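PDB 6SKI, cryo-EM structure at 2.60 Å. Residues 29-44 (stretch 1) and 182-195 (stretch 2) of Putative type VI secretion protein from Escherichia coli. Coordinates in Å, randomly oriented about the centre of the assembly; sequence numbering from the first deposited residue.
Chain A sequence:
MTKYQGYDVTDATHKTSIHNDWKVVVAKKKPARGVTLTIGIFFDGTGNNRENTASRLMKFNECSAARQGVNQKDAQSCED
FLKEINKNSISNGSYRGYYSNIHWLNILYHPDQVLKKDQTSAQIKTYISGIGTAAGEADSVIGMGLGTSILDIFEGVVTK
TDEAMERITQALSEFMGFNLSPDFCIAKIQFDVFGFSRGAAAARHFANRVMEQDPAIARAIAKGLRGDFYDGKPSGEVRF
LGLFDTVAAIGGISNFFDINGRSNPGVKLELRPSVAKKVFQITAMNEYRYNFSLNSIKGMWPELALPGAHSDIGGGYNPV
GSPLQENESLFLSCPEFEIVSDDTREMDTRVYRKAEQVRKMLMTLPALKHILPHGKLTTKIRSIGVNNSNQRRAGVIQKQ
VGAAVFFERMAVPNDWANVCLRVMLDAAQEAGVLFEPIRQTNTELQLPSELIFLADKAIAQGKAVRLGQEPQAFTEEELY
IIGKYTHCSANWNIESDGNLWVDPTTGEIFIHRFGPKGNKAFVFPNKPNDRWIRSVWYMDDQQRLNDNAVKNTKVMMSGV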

ATOM      1  N   LYS A  29     -44.207 -16.974   3.585  1.00 73.09           N
ATOM      2  CA  LYS A  29     -43.534 -15.801   3.047  1.00 73.09           C
ATOM      3  C   LYS A  29     -43.288 -14.826   4.187  1.00 73.09           C
ATOM      4  O   LYS A  29     -44.233 -14.232   4.717  1.00 73.09           O
ATOM      5  CB  LYS A  29     -44.370 -15.150   1.948  1.00 73.09           C
ATOM      6  CG  LYS A  29     -44.331 -15.892   0.631  1.00 73.09           C
ATOM      7  CD  LYS A  29     -44.974 -15.084  -0.478  1.00 73.09           C
ATOM      8  CE  LYS A  29     -46.388 -14.682  -0.114  1.00 73.09           C
ATOM      9  NZ  LYS A  29     -47.250 -14.591  -1.321  1.00 73.09           N
ATOM     10  N   LYS A  30     -42.059 -14.666   4.541  1.00 69.15           N
ATOM     11  CA  LYS A  30     -41.516 -13.903   5.641  1.00 69.15           C
ATOM     12  C   LYS A  30     -40.898 -12.608   5.134  1.00 69.15           C
ATOM     13  O   LYS A  30     -40.281 -12.584   4.065  1.00 69.15           O
ATOM     14  CB  LYS A  30     -40.450 -14.730   6.367  1.00 69.15           C
ATOM     15  CG  LYS A  30     -40.060 -14.231   7.740  1.00 69.15           C
ATOM     16  CD  LYS A  30     -39.014 -15.151   8.355  1.00 69.15           C
ATOM     17  CE  LYS A  30     -38.688 -14.750   9.783  1.00 69.15           C
ATOM     18  NZ  LYS A  30     -38.101 -13.385   9.856  1.00 69.15           N
ATOM     19  N   PRO A  31     -41.063 -11.508   5.864  1.00 65.36           N
ATOM     20  CA  PRO A  31     -40.335 -10.286   5.515  1.00 65.36           C
ATOM     21  C   PRO A  31     -38.842 -10.475   5.726  1.00 65.36           C
ATOM     22  O   PRO A  31     -38.411 -11.158   6.658  1.00 65.36           O
ATOM     23  CB  PRO A  31     -40.916  -9.251   6.485  1.00 65.36           C
ATOM     24  CG  PRO A  31     -42.290  -9.772   6.761  1.00 65.36           C
ATOM     25  CD  PRO A  31     -42.066 -11.248   6.908  1.00 65.36           C
ATOM     26  N   ALA A  32     -38.052  -9.872   4.845  1.00 60.15           N
ATOM     27  CA  ALA A  32     -36.603  -9.976   4.896  1.00 60.15           C
ATOM     28  C   ALA A  32     -35.999  -8.585   5.007  1.00 60.15           C
ATOM     29  O   ALA A  32     -36.343  -7.691   4.229  1.00 60.15           O
ATOM     30  CB  ALA A  32     -36.056 -10.696   3.664  1.00 60.15           C
ATOM     31  N   ARG A  33     -35.108  -8.410   5.980  1.00 59.25           N
ATOM     32  CA  ARG A  33     -34.360  -7.169   6.110  1.00 59.25           C
ATOM     33  C   ARG A  33     -33.560  -6.908   4.846  1.00 59.25           C
ATOM     34  O   ARG A  33     -33.200  -7.830   4.116  1.00 59.25           O
ATOM     35  CB  ARG A  33     -33.389  -7.253   7.283  1.00 59.25           C
ATOM     36  CG  ARG A  33     -33.880  -6.732   8.605  1.00 59.25           C
ATOM     37  CD  ARG A  33     -32.795  -6.976   9.634  1.00 59.25           C
ATOM     38  NE  ARG A  33     -32.546  -8.403   9.799  1.00 59.25           N
ATOM     39  CZ  ARG A  33     -31.475  -8.916  10.393  1.00 59.25           C
ATOM     40  NH1 ARG A  33     -30.538  -8.119  10.879  1.00 59.25           N
ATOM     41  NH2 ARG A  33     -31.341 -10.229  10.498  1.00 59.25           N
ATOM     42  N   GLY A  34     -33.281  -5.638   4.584  1.00 54.99           N
ATOM     43  CA  GLY A  34     -32.278  -5.249   3.612  1.00 54.99           C
ATOM     44  C   GLY A  34     -31.088  -4.643   4.339  1.00 54.99           C
ATOM     45  O   GLY A  34     -31.187  -3.549   4.896  1.00 54.99           O
ATOM     46  N   VAL A  35     -29.974  -5.369   4.331  1.00 52.63           N
ATOM     47  CA  VAL A  35     -28.782  -4.956   5.062  1.00 52.63           C
ATOM     48  C   VAL A  35     -27.761  -4.391   4.084  1.00 52.63           C
ATOM     49  O   VAL A  35     -27.499  -4.979   3.030  1.00 52.63           O
ATOM     50  CB  VAL A  35     -28.202  -6.112   5.899  1.00 52.63           C
ATOM     51  CG1 VAL A  35     -29.315  -6.803   6.660  1.00 52.63           C
ATOM     52  CG2 VAL A  35     -27.457  -7.116   5.046  1.00 52.63           C
ATOM     53  N   THR A  36     -27.252  -3.202   4.392  1.00 50.29           N
ATOM     54  CA  THR A  36     -26.148  -2.626   3.636  1.00 50.29           C
ATOM     55  C   THR A  36     -24.843  -3.222   4.137  1.00 50.29           C
ATOM     56  O   THR A  36     -24.404  -2.923   5.250  1.00 50.29           O
ATOM     57  CB  THR A  36     -26.140  -1.109   3.775  1.00 50.29           C
ATOM     58  OG1 THR A  36     -27.486  -0.621   3.754  1.00 50.29           O
ATOM     59  CG2 THR A  36     -25.359  -0.478   2.642  1.00 50.29           C
ATOM     60  N   LEU A  37     -24.215  -4.058   3.326  1.00 46.97           N
ATOM     61  CA  LEU A  37     -22.969  -4.707   3.703  1.00 46.97           C
ATOM     62  C   LEU A  37     -21.808  -3.947   3.082  1.00 46.97           C
ATOM     63  O   LEU A  37     -21.732  -3.810   1.858  1.00 46.97           O
ATOM     64  CB  LEU A  37     -22.957  -6.168   3.263  1.00 46.97           C
ATOM     65  CG  LEU A  37     -21.714  -6.965   3.644  1.00 46.97           C
ATOM     66  CD1 LEU A  37     -21.538  -7.006   5.144  1.00 46.97           C
ATOM     67  CD2 LEU A  37     -21.834  -8.359   3.096  1.00 46.97           C
ATOM     68  N   THR A  38     -20.910  -3.457   3.927  1.00 44.07           N
ATOM     69  CA  THR A  38     -19.717  -2.756   3.487  1.00 44.07           C
ATOM     70  C   THR A  38     -18.512  -3.662   3.676  1.00 44.07           C
ATOM     71  O   THR A  38     -18.303  -4.202   4.766  1.00 44.07           O
ATOM     72  CB  THR A  38     -19.522  -1.458   4.265  1.00 44.07           C
ATOM     73  OG1 THR A  38     -20.798  -0.872   4.541  1.00 44.07           O
ATOM     74  CG2 THR A  38     -18.687  -0.489   3.465  1.00 44.07           C
ATOM     75  N   ILE A  39     -17.726  -3.829   2.620  1.00 43.08           N
ATOM     76  CA  ILE A  39     -16.507  -4.619   2.673  1.00 43.08           C
ATOM     77  C   ILE A  39     -15.336  -3.654   2.716  1.00 43.08           C
ATOM     78  O   ILE A  39     -15.124  -2.878   1.777  1.00 43.08           O
ATOM     79  CB  ILE A  39     -16.398  -5.582   1.483  1.00 43.08           C
ATOM     80  CG1 ILE A  39     -17.728  -6.304   1.267  1.00 43.08           C
ATOM     81  CG2 ILE A  39     -15.276  -6.574   1.712  1.00 43.08           C
ATOM     82  CD1 ILE A  39     -17.704  -7.308   0.146  1.00 43.08           C
ATOM     83  N   GLY A  40     -14.584  -3.696   3.808  1.00 42.27           N
ATOM     84  CA  GLY A  40     -13.421  -2.851   3.946  1.00 42.27           C
ATOM     85  C   GLY A  40     -12.225  -3.462   3.260  1.00 42.27           C
ATOM     86  O   GLY A  40     -11.719  -4.499   3.691  1.00 42.27           O
ATOM     87  N   ILE A  41     -11.767  -2.829   2.188  1.00 41.24           N
ATOM     88  CA  ILE A  41     -10.653  -3.328   1.396  1.00 41.24           C
ATOM     89  C   ILE A  41      -9.415  -2.570   1.835  1.00 41.24           C
ATOM     90  O   ILE A  41      -9.378  -1.337   1.773  1.00 41.24           O
ATOM     91  CB  ILE A  41     -10.905  -3.162  -0.109  1.00 41.24           C
ATOM     92  CG1 ILE A  41     -12.368  -3.441  -0.431  1.00 41.24           C
ATOM     93  CG2 ILE A  41     -10.038  -4.116  -0.888  1.00 41.24           C
ATOM     94  CD1 ILE A  41     -12.713  -4.902  -0.424  1.00 41.24           C
ATOM     95  N   PHE A  42      -8.406  -3.305   2.289  1.00 40.72           N
ATOM     96  CA  PHE A  42      -7.216  -2.715   2.887  1.00 40.72           C
ATOM     97  C   PHE A  42      -6.010  -3.189   2.095  1.00 40.72           C
ATOM     98  O   PHE A  42      -5.554  -4.323   2.268  1.00 40.72           O
ATOM     99  CB  PHE A  42      -7.103  -3.101   4.359  1.00 40.72           C
ATOM    100  CG  PHE A  42      -8.136  -2.456   5.228  1.00 40.72           C
ATOM    101  CD1 PHE A  42      -9.281  -3.139   5.580  1.00 40.72           C
ATOM    102  CD2 PHE A  42      -7.958  -1.174   5.705  1.00 40.72           C
ATOM    103  CE1 PHE A  42     -10.232  -2.550   6.372  1.00 40.72           C
ATOM    104  CE2 PHE A  42      -8.908  -0.586   6.503  1.00 40.72           C
ATOM    105  CZ  PHE A  42     -10.044  -1.274   6.834  1.00 40.72           C
ATOM    106  N   PHE A  43      -5.493  -2.316   1.240  1.00 42.05           N
ATOM    107  CA  PHE A  43      -4.346  -2.608   0.392  1.00 42.05           C
ATOM    108  C   PHE A  43      -3.118  -2.052   1.092  1.00 42.05           C
ATOM    109  O   PHE A  43      -2.946  -0.835   1.180  1.00 42.05           O
ATOM    110  CB  PHE A  43      -4.493  -1.964  -0.981  1.00 42.05           C
ATOM    111  CG  PHE A  43      -5.508  -2.601  -1.867  1.00 42.05           C
ATOM    112  CD1 PHE A  43      -5.188  -3.703  -2.630  1.00 42.05           C
ATOM    113  CD2 PHE A  43      -6.764  -2.051  -1.992  1.00 42.05           C
ATOM    114  CE1 PHE A  43      -6.115  -4.264  -3.467  1.00 42.05           C
ATOM    115  CE2 PHE A  43      -7.689  -2.608  -2.828  1.00 42.05           C
ATOM    116  CZ  PHE A  43      -7.366  -3.716  -3.566  1.00 42.05           C
ATOM    117  N   ASP A  44      -2.255  -2.927   1.574  1.00 46.93           N
ATOM    118  CA  ASP A  44      -1.102  -2.443   2.308  1.00 46.93           C
ATOM    119  C   ASP A  44       0.058  -2.165   1.360  1.00 46.93           C
ATOM    120  O   ASP A  44       0.067  -2.583   0.201  1.00 46.93           O
ATOM    121  CB  ASP A  44      -0.690  -3.457   3.371  1.00 46.93           C
ATOM    122  CG  ASP A  44      -0.003  -2.816   4.550  1.00 46.93           C
ATOM    123  OD1 ASP A  44       0.379  -1.633   4.448  1.00 46.93           O
ATOM    124  OD2 ASP A  44       0.156  -3.493   5.583  1.00 46.93           O
TER
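Stretch 2 182-195: PDFCIAKIQFDVFG

Stretch 2 lies alongside stretch 1 as a neighbouring parallel strand. After Pro182 and Asp183, residues 184-195 run extended beside strand 29-43, the two axes approaching to 4.2 Å and their N-to-C directions diverging by 39°, with a signed crossing angle of -39°. Together the stretches bury 1273 Å², summed over both sides.

The ladder is that of a parallel pair: the odd-numbered residues of stretch 1 from Val35 to Phe43 use their amides, and those from Arg33 to Ile41 their carbonyls. Cys185 N donates to Arg33 O at 2.9 Å, and Cys185 O accepts from Val35 N at 2.9 Å. A beta bulge follows. Ala187 departs from the strand conformation (phi/psi -84/-13), its N still bonded to Val35 O at 2.9 Å, and its CB points toward stretch 1, 3.7 Å from Gly34 CA. The register moves by one residue, so that Val35 pairs with Ile186 but Thr36 with Lys188. Beyond the bulge the pattern resumes without interruption, from Leu37 N to Lys188 O at 2.9 Å to Phe43 N to Phe194 O at 2.6 Å.

Asp183 covers the most surface in stretch 2, 80 Å², although it precedes the strand. Its CA-to-CB bond points sideways, but with chi1 in the t rotamer the carboxylate comes nearer to stretch 1 and forms a salt bridge with Lys30, NZ to OD1 being 2.7 Å; the bond from Lys30 NZ to Asp183 OD2, at 2.9 Å, is weak. Asp183 CB also lies at the edge of the Arg33 guanidinium, 4.2 Å from Arg33 NH2, while Phe184 CB lies over one face of that group.

Gln190, covering 71 Å², is fixed by its backbone: its N donates to Leu37 O at 2.8 Å and its O accepts from Ile39 N at 2.8 Å. Its side chain shares a face of the sheet with Thr36 and Thr38, and Asp192 continues this polar row, its OD2 3.1 Å from Thr38 CG2.

Phe194, covering 70 Å², closes the same face. Its ring is nearly parallel to that of Phe42, with planes at 10° and centroids 4.9 Å apart, but the rings are slid apart and barely overlap; the nearest atoms, Phe42 CE2 and Phe194 CD1, are 3.3 Å apart.

The other face is largely apolar. Ile186 CD1 meets Leu37 CD2 at 3.7 Å, Phe191 CD1 packs against Ile41 CD1 at 3.6 Å, and Val193 CG1 reaches the edge of the Phe43 ring, 3.6 Å from Phe43 CE2.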

ATOM      1  N   PRO A 182     -29.939 -17.339   6.588  1.00 61.26           N
ATOM      2  CA  PRO A 182     -30.114 -15.901   6.817  1.00 61.26           C
ATOM      3  C   PRO A 182     -31.577 -15.491   6.870  1.00 61.26           C
ATOM      4  O   PRO A 182     -32.434 -16.071   6.202  1.00 61.26           O
ATOM      5  CB  PRO A 182     -29.401 -15.270   5.618  1.00 61.26           C
ATOM      6  CG  PRO A 182     -28.406 -16.295   5.214  1.00 61.26           C
ATOM      7  CD  PRO A 182     -29.143 -17.586   5.375  1.00 61.26           C
ATOM      8  N   ASP A 183     -31.849 -14.476   7.686  1.00 62.97           N
ATOM      9  CA  ASP A 183     -33.157 -13.849   7.779  1.00 62.97           C
ATOM     10  C   ASP A 183     -33.179 -12.525   7.026  1.00 62.97           C
ATOM     11  O   ASP A 183     -34.119 -11.740   7.174  1.00 62.97           O
ATOM     12  CB  ASP A 183     -33.521 -13.644   9.254  1.00 62.97           C
ATOM     13  CG  ASP A 183     -34.988 -13.324   9.469  1.00 62.97           C
ATOM     14  OD1 ASP A 183     -35.761 -13.301   8.490  1.00 62.97           O
ATOM     15  OD2 ASP A 183     -35.369 -13.091  10.635  1.00 62.97           O
ATOM     16  N   PHE A 184     -32.153 -12.259   6.225  1.00 57.90           N
ATOM     17  CA  PHE A 184     -31.970 -10.962   5.601  1.00 57.90           C
ATOM     18  C   PHE A 184     -31.478 -11.152   4.176  1.00 57.90           C
ATOM     19  O   PHE A 184     -30.956 -12.207   3.810  1.00 57.90           O
ATOM     20  CB  PHE A 184     -30.974 -10.104   6.387  1.00 57.90           C
ATOM     21  CG  PHE A 184     -29.641 -10.766   6.593  1.00 57.90           C
ATOM     22  CD1 PHE A 184     -29.408 -11.544   7.708  1.00 57.90           C
ATOM     23  CD2 PHE A 184     -28.620 -10.604   5.673  1.00 57.90           C
ATOM     24  CE1 PHE A 184     -28.191 -12.153   7.896  1.00 57.90           C
ATOM     25  CE2 PHE A 184     -27.400 -11.211   5.860  1.00 57.90           C
ATOM     26  CZ  PHE A 184     -27.185 -11.986   6.973  1.00 57.90           C
ATOM     27  N   CYS A 185     -31.655 -10.110   3.377  1.00 57.33           N
ATOM     28  CA  CYS A 185     -31.046  -9.990   2.067  1.00 57.33           C
ATOM     29  C   CYS A 185     -30.061  -8.832   2.093  1.00 57.33           C
ATOM     30  O   CYS A 185     -30.325  -7.793   2.710  1.00 57.33           O
ATOM     31  CB  CYS A 185     -32.105  -9.757   0.991  1.00 57.33           C
ATOM     32  SG  CYS A 185     -31.442  -9.601  -0.669  1.00 57.33           S
ATOM     33  N   ILE A 186     -28.923  -9.012   1.433  1.00 53.09           N
ATOM     34  CA  ILE A 186     -27.945  -7.939   1.311  1.00 53.09           C
ATOM     35  C   ILE A 186     -28.455  -6.978   0.245  1.00 53.09           C
ATOM     36  O   ILE A 186     -28.430  -7.283  -0.948  1.00 53.09           O
ATOM     37  CB  ILE A 186     -26.554  -8.478   0.969  1.00 53.09           C
ATOM     38  CG1 ILE A 186     -26.074  -9.401   2.086  1.00 53.09           C
ATOM     39  CG2 ILE A 186     -25.578  -7.338   0.772  1.00 53.09           C
ATOM     40  CD1 ILE A 186     -24.810 -10.143   1.769  1.00 53.09           C
ATOM     41  N   ALA A 187     -28.922  -5.813   0.678  1.00 52.43           N
ATOM     42  CA  ALA A 187     -29.549  -4.855  -0.215  1.00 52.43           C
ATOM     43  C   ALA A 187     -28.545  -3.975  -0.932  1.00 52.43           C
ATOM     44  O   ALA A 187     -28.915  -3.285  -1.887  1.00 52.43           O
ATOM     45  CB  ALA A 187     -30.523  -3.970   0.564  1.00 52.43           C
ATOM     46  N   LYS A 188     -27.292  -3.979  -0.490  1.00 48.71           N
ATOM     47  CA  LYS A 188     -26.258  -3.163  -1.101  1.00 48.71           C
ATOM     48  C   LYS A 188     -24.906  -3.717  -0.688  1.00 48.71           C
ATOM     49  O   LYS A 188     -24.730  -4.149   0.451  1.00 48.71           O
ATOM     50  CB  LYS A 188     -26.385  -1.699  -0.676  1.00 48.71           C
ATOM     51  CG  LYS A 188     -25.713  -0.719  -1.607  1.00 48.71           C
ATOM     52  CD  LYS A 188     -25.930   0.701  -1.132  1.00 48.71           C
ATOM     53  CE  LYS A 188     -24.989   1.663  -1.825  1.00 48.71           C
ATOM     54  NZ  LYS A 188     -25.479   3.064  -1.735  1.00 48.71           N
ATOM     55  N   ILE A 189     -23.964  -3.709  -1.620  1.00 46.00           N
ATOM     56  CA  ILE A 189     -22.578  -4.060  -1.347  1.00 46.00           C
ATOM     57  C   ILE A 189     -21.763  -2.789  -1.503  1.00 46.00           C
ATOM     58  O   ILE A 189     -21.639  -2.249  -2.609  1.00 46.00           O
ATOM     59  CB  ILE A 189     -22.066  -5.167  -2.276  1.00 46.00           C
ATOM     60  CG1 ILE A 189     -22.773  -6.489  -1.977  1.00 46.00           C
ATOM     61  CG2 ILE A 189     -20.560  -5.311  -2.147  1.00 46.00           C
ATOM     62  CD1 ILE A 189     -22.167  -7.266  -0.842  1.00 46.00           C
ATOM     63  N   GLN A 190     -21.229  -2.294  -0.397  1.00 45.03           N
ATOM     64  CA  GLN A 190     -20.371  -1.123  -0.395  1.00 45.03           C
ATOM     65  C   GLN A 190     -18.924  -1.541  -0.170  1.00 45.03           C
ATOM     66  O   GLN A 190     -18.638  -2.645   0.295  1.00 45.03           O
ATOM     67  CB  GLN A 190     -20.806  -0.136   0.686  1.00 45.03           C
ATOM     68  CG  GLN A 190     -21.803   0.898   0.231  1.00 45.03           C
ATOM     69  CD  GLN A 190     -22.358   1.691   1.386  1.00 45.03           C
ATOM     70  OE1 GLN A 190     -22.229   1.293   2.542  1.00 45.03           O
ATOM     71  NE2 GLN A 190     -22.984   2.819   1.084  1.00 45.03           N
ATOM     72  N   PHE A 191     -18.006  -0.641  -0.512  1.00 43.77           N
ATOM     73  CA  PHE A 191     -16.582  -0.870  -0.322  1.00 43.77           C
ATOM     74  C   PHE A 191     -15.958   0.335   0.361  1.00 43.77           C
ATOM     75  O   PHE A 191     -16.225   1.476  -0.023  1.00 43.77           O
ATOM     76  CB  PHE A 191     -15.873  -1.128  -1.654  1.00 43.77           C
ATOM     77  CG  PHE A 191     -16.216  -2.445  -2.281  1.00 43.77           C
ATOM     78  CD1 PHE A 191     -15.768  -3.626  -1.725  1.00 43.77           C
ATOM     79  CD2 PHE A 191     -16.967  -2.499  -3.437  1.00 43.77           C
ATOM     80  CE1 PHE A 191     -16.075  -4.833  -2.302  1.00 43.77           C
ATOM     81  CE2 PHE A 191     -17.276  -3.707  -4.016  1.00 43.77           C
ATOM     82  CZ  PHE A 191     -16.828  -4.875  -3.447  1.00 43.77           C
ATOM     83  N   ASP A 192     -15.134   0.080   1.372  1.00 43.21           N
ATOM     84  CA  ASP A 192     -14.245   1.082   1.955  1.00 43.21           C
ATOM     85  C   ASP A 192     -12.827   0.650   1.613  1.00 43.21           C
ATOM     86  O   ASP A 192     -12.286  -0.271   2.229  1.00 43.21           O
ATOM     87  CB  ASP A 192     -14.432   1.210   3.459  1.00 43.21           C
ATOM     88  CG  ASP A 192     -15.775   1.769   3.829  1.00 43.21           C
ATOM     89  OD1 ASP A 192     -16.190   2.764   3.205  1.00 43.21           O
ATOM     90  OD2 ASP A 192     -16.407   1.229   4.757  1.00 43.21           O
ATOM     91  N   VAL A 193     -12.227   1.314   0.637  1.00 41.24           N
ATOM     92  CA  VAL A 193     -10.927   0.922   0.118  1.00 41.24           C
ATOM     93  C   VAL A 193      -9.862   1.801   0.750  1.00 41.24           C
ATOM     94  O   VAL A 193      -9.951   3.034   0.705  1.00 41.24           O
ATOM     95  CB  VAL A 193     -10.892   1.016  -1.414  1.00 41.24           C
ATOM     96  CG1 VAL A 193      -9.779   0.158  -1.963  1.00 41.24           C
ATOM     97  CG2 VAL A 193     -12.226   0.590  -1.994  1.00 41.24           C
ATOM     98  N   PHE A 194      -8.863   1.167   1.358  1.00 40.92           N
ATOM     99  CA  PHE A 194      -7.762   1.851   2.017  1.00 40.92           C
ATOM    100  C   PHE A 194      -6.456   1.319   1.454  1.00 40.92           C
ATOM    101  O   PHE A 194      -6.316   0.111   1.250  1.00 40.92           O
ATOM    102  CB  PHE A 194      -7.803   1.640   3.528  1.00 40.92           C
ATOM    103  CG  PHE A 194      -8.995   2.250   4.191  1.00 40.92           C
ATOM    104  CD1 PHE A 194     -10.174   1.541   4.307  1.00 40.92           C
ATOM    105  CD2 PHE A 194      -8.933   3.523   4.716  1.00 40.92           C
ATOM    106  CE1 PHE A 194     -11.269   2.097   4.921  1.00 40.92           C
ATOM    107  CE2 PHE A 194     -10.024   4.080   5.331  1.00 40.92           C
ATOM    108  CZ  PHE A 194     -11.194   3.367   5.434  1.00 40.92           C
ATOM    109  N   GLY A 195      -5.508   2.214   1.194  1.00 41.51           N
ATOM    110  CA  GLY A 195      -4.229   1.800   0.663  1.00 41.51           C
ATOM    111  C   GLY A 195      -3.092   2.638   1.209  1.00 41.51           C
ATOM    112  O   GLY A 195      -3.270   3.798   1.579  1.00 41.51           O
TER